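Local coordinates for protein RNA polymerase sigma factor SIGMA-28 (FliA) (Aquifex aeolicus, PDB 1RP3) that probably directs RNA polymerase to flagellar promoters as a sigma factor and is seen here in an inactive conformation bound to the anti-sigma factor FlgM, at residues N31-H35 with I199-P205. Residues are numbered along the deposited sequence.
Sequences NIKKH and IFYEELP
The C-terminal end of helix 7-33 and the residues just after it, in sigma region 2, meet the last turn of helix 190-201 and the turn leading to helix 206-212, in region 4. Lys34 CA lies 5.4 Å from Pro205 CA, and Asn31 CA 7.8 Å from Glu203 CA. Lys34 gives the most surface: from an m chi1 its chain runs fully extended, so that NZ donates a 2.8 Å hydrogen bond to Glu203 O, while its CB rests 4.1 Å from CG of Pro205, the N-cap residue of helix 206-212. Glu203 leaves helical geometry with phi/psi near 57/54; one water donates to both its OE2 (2.6 Å) and Asn31 OD1 (2.9 Å). Deeper, His35 (chi1 m) brings CE1 3.6 Å from Ile199 CG2 and 3.7 Å from Phe200 CE2, the His35 and Phe200 ring planes inclined at 32°; Phe86 of FlgM meets both rings. Regions 2 and 4 thus join through a polar, water-bridged margin beside a buried cluster where the imidazole packs through CE1 while ND1 keeps its hydrogen bond to Lys224 NZ.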
ATOM      1  N   ASN A  31      -3.394  -4.054  -3.070  1.00 31.05           N
ATOM      2  CA  ASN A  31      -2.946  -2.706  -3.384  1.00 32.49           C
ATOM      3  C   ASN A  31      -1.546  -2.415  -2.862  1.00 32.24           C
ATOM      4  O   ASN A  31      -0.745  -1.753  -3.536  1.00 30.60           O
ATOM      5  CB  ASN A  31      -3.939  -1.675  -2.873  1.00 35.49           C
ATOM      6  CG  ASN A  31      -3.633  -0.293  -3.376  1.00 42.82           C
ATOM      7  OD1 ASN A  31      -3.354   0.607  -2.590  1.00 48.90           O
ATOM      8  ND2 ASN A  31      -3.648  -0.116  -4.697  1.00 43.71           N
ATOM      9  N   ILE A  32      -1.245  -2.937  -1.677  1.00 30.22           N
ATOM     10  CA  ILE A  32       0.072  -2.755  -1.087  1.00 29.78           C
ATOM     11  C   ILE A  32       1.065  -3.618  -1.863  1.00 31.28           C
ATOM     12  O   ILE A  32       2.191  -3.195  -2.109  1.00 33.15           O
ATOM     13  CB  ILE A  32       0.062  -3.103   0.426  1.00 28.43           C
ATOM     14  CG1 ILE A  32      -0.748  -2.056   1.186  1.00 27.77           C
ATOM     15  CG2 ILE A  32       1.455  -3.154   0.999  1.00 25.09           C
ATOM     16  CD1 ILE A  32      -0.989  -2.410   2.641  1.00 25.51           C
ATOM     17  N   LYS A  33       0.615  -4.790  -2.314  1.00 31.09           N
ATOM     18  CA  LYS A  33       1.468  -5.701  -3.084  1.00 30.78           C
ATOM     19  C   LYS A  33       2.036  -5.062  -4.350  1.00 29.30           C
ATOM     20  O   LYS A  33       3.096  -5.456  -4.830  1.00 29.91           O
ATOM     21  CB  LYS A  33       0.715  -6.983  -3.449  1.00 31.16           C
ATOM     22  CG  LYS A  33       0.919  -8.123  -2.469  1.00 33.30           C
ATOM     23  CD  LYS A  33       2.307  -8.727  -2.588  1.00 34.74           C
ATOM     24  CE  LYS A  33       2.488  -9.469  -3.905  1.00 34.13           C
ATOM     25  NZ  LYS A  33       3.890  -9.971  -4.094  1.00 30.72           N
ATOM     26  N   LYS A  34       1.348  -4.064  -4.884  1.00 28.20           N
ATOM     27  CA  LYS A  34       1.829  -3.397  -6.094  1.00 31.25           C
ATOM     28  C   LYS A  34       3.133  -2.624  -5.879  1.00 32.43           C
ATOM     29  O   LYS A  34       3.826  -2.277  -6.839  1.00 32.74           O
ATOM     30  CB  LYS A  34       0.771  -2.448  -6.641  1.00 31.00           C
ATOM     31  CG  LYS A  34      -0.486  -3.122  -7.152  1.00 34.50           C
ATOM     32  CD  LYS A  34      -1.503  -2.059  -7.561  1.00 38.57           C
ATOM     33  CE  LYS A  34      -2.702  -2.663  -8.267  1.00 39.53           C
ATOM     34  NZ  LYS A  34      -3.625  -1.601  -8.734  1.00 39.56           N
ATOM     35  N   HIS A  35       3.478  -2.384  -4.617  1.00 31.75           N
ATOM     36  CA  HIS A  35       4.683  -1.638  -4.272  1.00 32.50           C
ATOM     37  C   HIS A  35       5.730  -2.506  -3.592  1.00 32.89           C
ATOM     38  O   HIS A  35       6.744  -2.005  -3.117  1.00 34.43           O
ATOM     39  CB  HIS A  35       4.328  -0.506  -3.313  1.00 31.41           C
ATOM     40  CG  HIS A  35       3.212   0.370  -3.799  1.00 31.93           C
ATOM     41  ND1 HIS A  35       3.437   1.638  -4.281  1.00 32.04           N
ATOM     42  CD2 HIS A  35       1.885   0.164  -3.848  1.00 33.73           C
ATOM     43  CE1 HIS A  35       2.275   2.181  -4.610  1.00 34.89           C
ATOM     44  NE2 HIS A  35       1.319   1.317  -4.363  1.00 34.55           N
ATOM     45  N   ILE A 199       1.144   6.318 -10.287  1.00 39.98           N
ATOM     46  CA  ILE A 199       1.332   5.241  -9.333  1.00 37.32           C
ATOM     47  C   ILE A 199       0.251   5.124  -8.274  1.00 37.41           C
ATOM     48  O   ILE A 199      -0.285   4.040  -8.059  1.00 35.23           O
ATOM     49  CB  ILE A 199       2.723   5.332  -8.657  1.00 37.15           C
ATOM     50  CG1 ILE A 199       3.789   4.839  -9.640  1.00 39.07           C
ATOM     51  CG2 ILE A 199       2.756   4.508  -7.370  1.00 37.36           C
ATOM     52  CD1 ILE A 199       5.180   4.719  -9.077  1.00 38.16           C
ATOM     53  N   PHE A 200      -0.106   6.246  -7.659  1.00 35.81           N
ATOM     54  CA  PHE A 200      -1.089   6.245  -6.585  1.00 35.03           C
ATOM     55  C   PHE A 200      -2.511   6.609  -6.945  1.00 37.07           C
ATOM     56  O   PHE A 200      -3.446   6.091  -6.341  1.00 37.00           O
ATOM     57  CB  PHE A 200      -0.616   7.137  -5.436  1.00 33.30           C
ATOM     58  CG  PHE A 200       0.643   6.658  -4.778  1.00 30.84           C
ATOM     59  CD1 PHE A 200       1.877   7.074  -5.240  1.00 27.33           C
ATOM     60  CD2 PHE A 200       0.590   5.837  -3.656  1.00 28.96           C
ATOM     61  CE1 PHE A 200       3.051   6.680  -4.598  1.00 28.50           C
ATOM     62  CE2 PHE A 200       1.761   5.435  -3.003  1.00 31.17           C
ATOM     63  CZ  PHE A 200       2.993   5.864  -3.475  1.00 28.77           C
ATOM     64  N   TYR A 201      -2.686   7.545  -7.871  1.00 39.70           N
ATOM     65  CA  TYR A 201      -4.030   7.931  -8.266  1.00 42.24           C
ATOM     66  C   TYR A 201      -4.548   6.949  -9.315  1.00 42.98           C
ATOM     67  O   TYR A 201      -5.711   6.567  -9.282  1.00 44.80           O
ATOM     68  CB  TYR A 201      -4.068   9.373  -8.775  1.00 45.84           C
ATOM     69  CG  TYR A 201      -5.428   9.801  -9.283  1.00 48.60           C
ATOM     70  CD1 TYR A 201      -6.469  10.067  -8.396  1.00 50.54           C
ATOM     71  CD2 TYR A 201      -5.680   9.912 -10.653  1.00 51.01           C
ATOM     72  CE1 TYR A 201      -7.731  10.434  -8.858  1.00 53.45           C
ATOM     73  CE2 TYR A 201      -6.931  10.277 -11.130  1.00 52.84           C
ATOM     74  CZ  TYR A 201      -7.955  10.536 -10.231  1.00 54.73           C
ATOM     75  OH  TYR A 201      -9.198  10.890 -10.711  1.00 56.90           O
ATOM     76  N   GLU A 202      -3.684   6.537 -10.238  1.00 42.15           N
ATOM     77  CA  GLU A 202      -4.083   5.570 -11.256  1.00 42.11           C
ATOM     78  C   GLU A 202      -3.874   4.131 -10.768  1.00 42.06           C
ATOM     79  O   GLU A 202      -4.355   3.186 -11.382  1.00 41.47           O
ATOM     80  CB  GLU A 202      -3.327   5.803 -12.568  1.00 43.61           C
ATOM     81  CG  GLU A 202      -3.483   7.201 -13.173  1.00 44.76           C
ATOM     82  CD  GLU A 202      -4.897   7.523 -13.663  1.00 48.88           C
ATOM     83  OE1 GLU A 202      -5.733   6.599 -13.822  1.00 47.63           O
ATOM     84  OE2 GLU A 202      -5.170   8.721 -13.900  1.00 49.38           O
ATOM     85  N   GLU A 203      -3.168   3.979  -9.649  1.00 42.99           N
ATOM     86  CA  GLU A 203      -2.896   2.676  -9.044  1.00 42.69           C
ATOM     87  C   GLU A 203      -2.189   1.708  -9.992  1.00 42.60           C
ATOM     88  O   GLU A 203      -2.613   0.572 -10.202  1.00 42.92           O
ATOM     89  CB  GLU A 203      -4.180   2.070  -8.478  1.00 44.52           C
ATOM     90  CG  GLU A 203      -4.817   2.925  -7.386  1.00 47.89           C
ATOM     91  CD  GLU A 203      -6.064   2.298  -6.789  1.00 51.35           C
ATOM     92  OE1 GLU A 203      -7.005   1.967  -7.543  1.00 52.26           O
ATOM     93  OE2 GLU A 203      -6.104   2.139  -5.553  1.00 54.98           O
ATOM     94  N   LEU A 204      -1.071   2.175 -10.535  1.00 42.50           N
ATOM     95  CA  LEU A 204      -0.278   1.389 -11.458  1.00 40.06           C
ATOM     96  C   LEU A 204       1.102   1.100 -10.914  1.00 38.85           C
ATOM     97  O   LEU A 204       1.769   1.992 -10.424  1.00 41.48           O
ATOM     98  CB  LEU A 204      -0.145   2.135 -12.783  1.00 39.48           C
ATOM     99  CG  LEU A 204      -1.443   2.317 -13.566  1.00 39.88           C
ATOM    100  CD1 LEU A 204      -1.148   3.083 -14.837  1.00 40.83           C
ATOM    101  CD2 LEU A 204      -2.075   0.962 -13.873  1.00 38.71           C
ATOM    102  N   PRO A 205       1.547  -0.160 -10.986  1.00 37.71           N
ATOM    103  CA  PRO A 205       2.882  -0.511 -10.491  1.00 35.87           C
ATOM    104  C   PRO A 205       3.920   0.229 -11.338  1.00 35.75           C
ATOM    105  O   PRO A 205       3.615   0.737 -12.418  1.00 34.37           O
ATOM    106  CB  PRO A 205       2.951  -2.024 -10.731  1.00 35.05           C
ATOM    107  CG  PRO A 205       1.526  -2.438 -10.649  1.00 35.94           C
ATOM    108  CD  PRO A 205       0.820  -1.358 -11.425  1.00 35.75           C
TER
HETATM  109  O   HOH W   1      -4.834   2.914  -3.426  1.00 67.65           O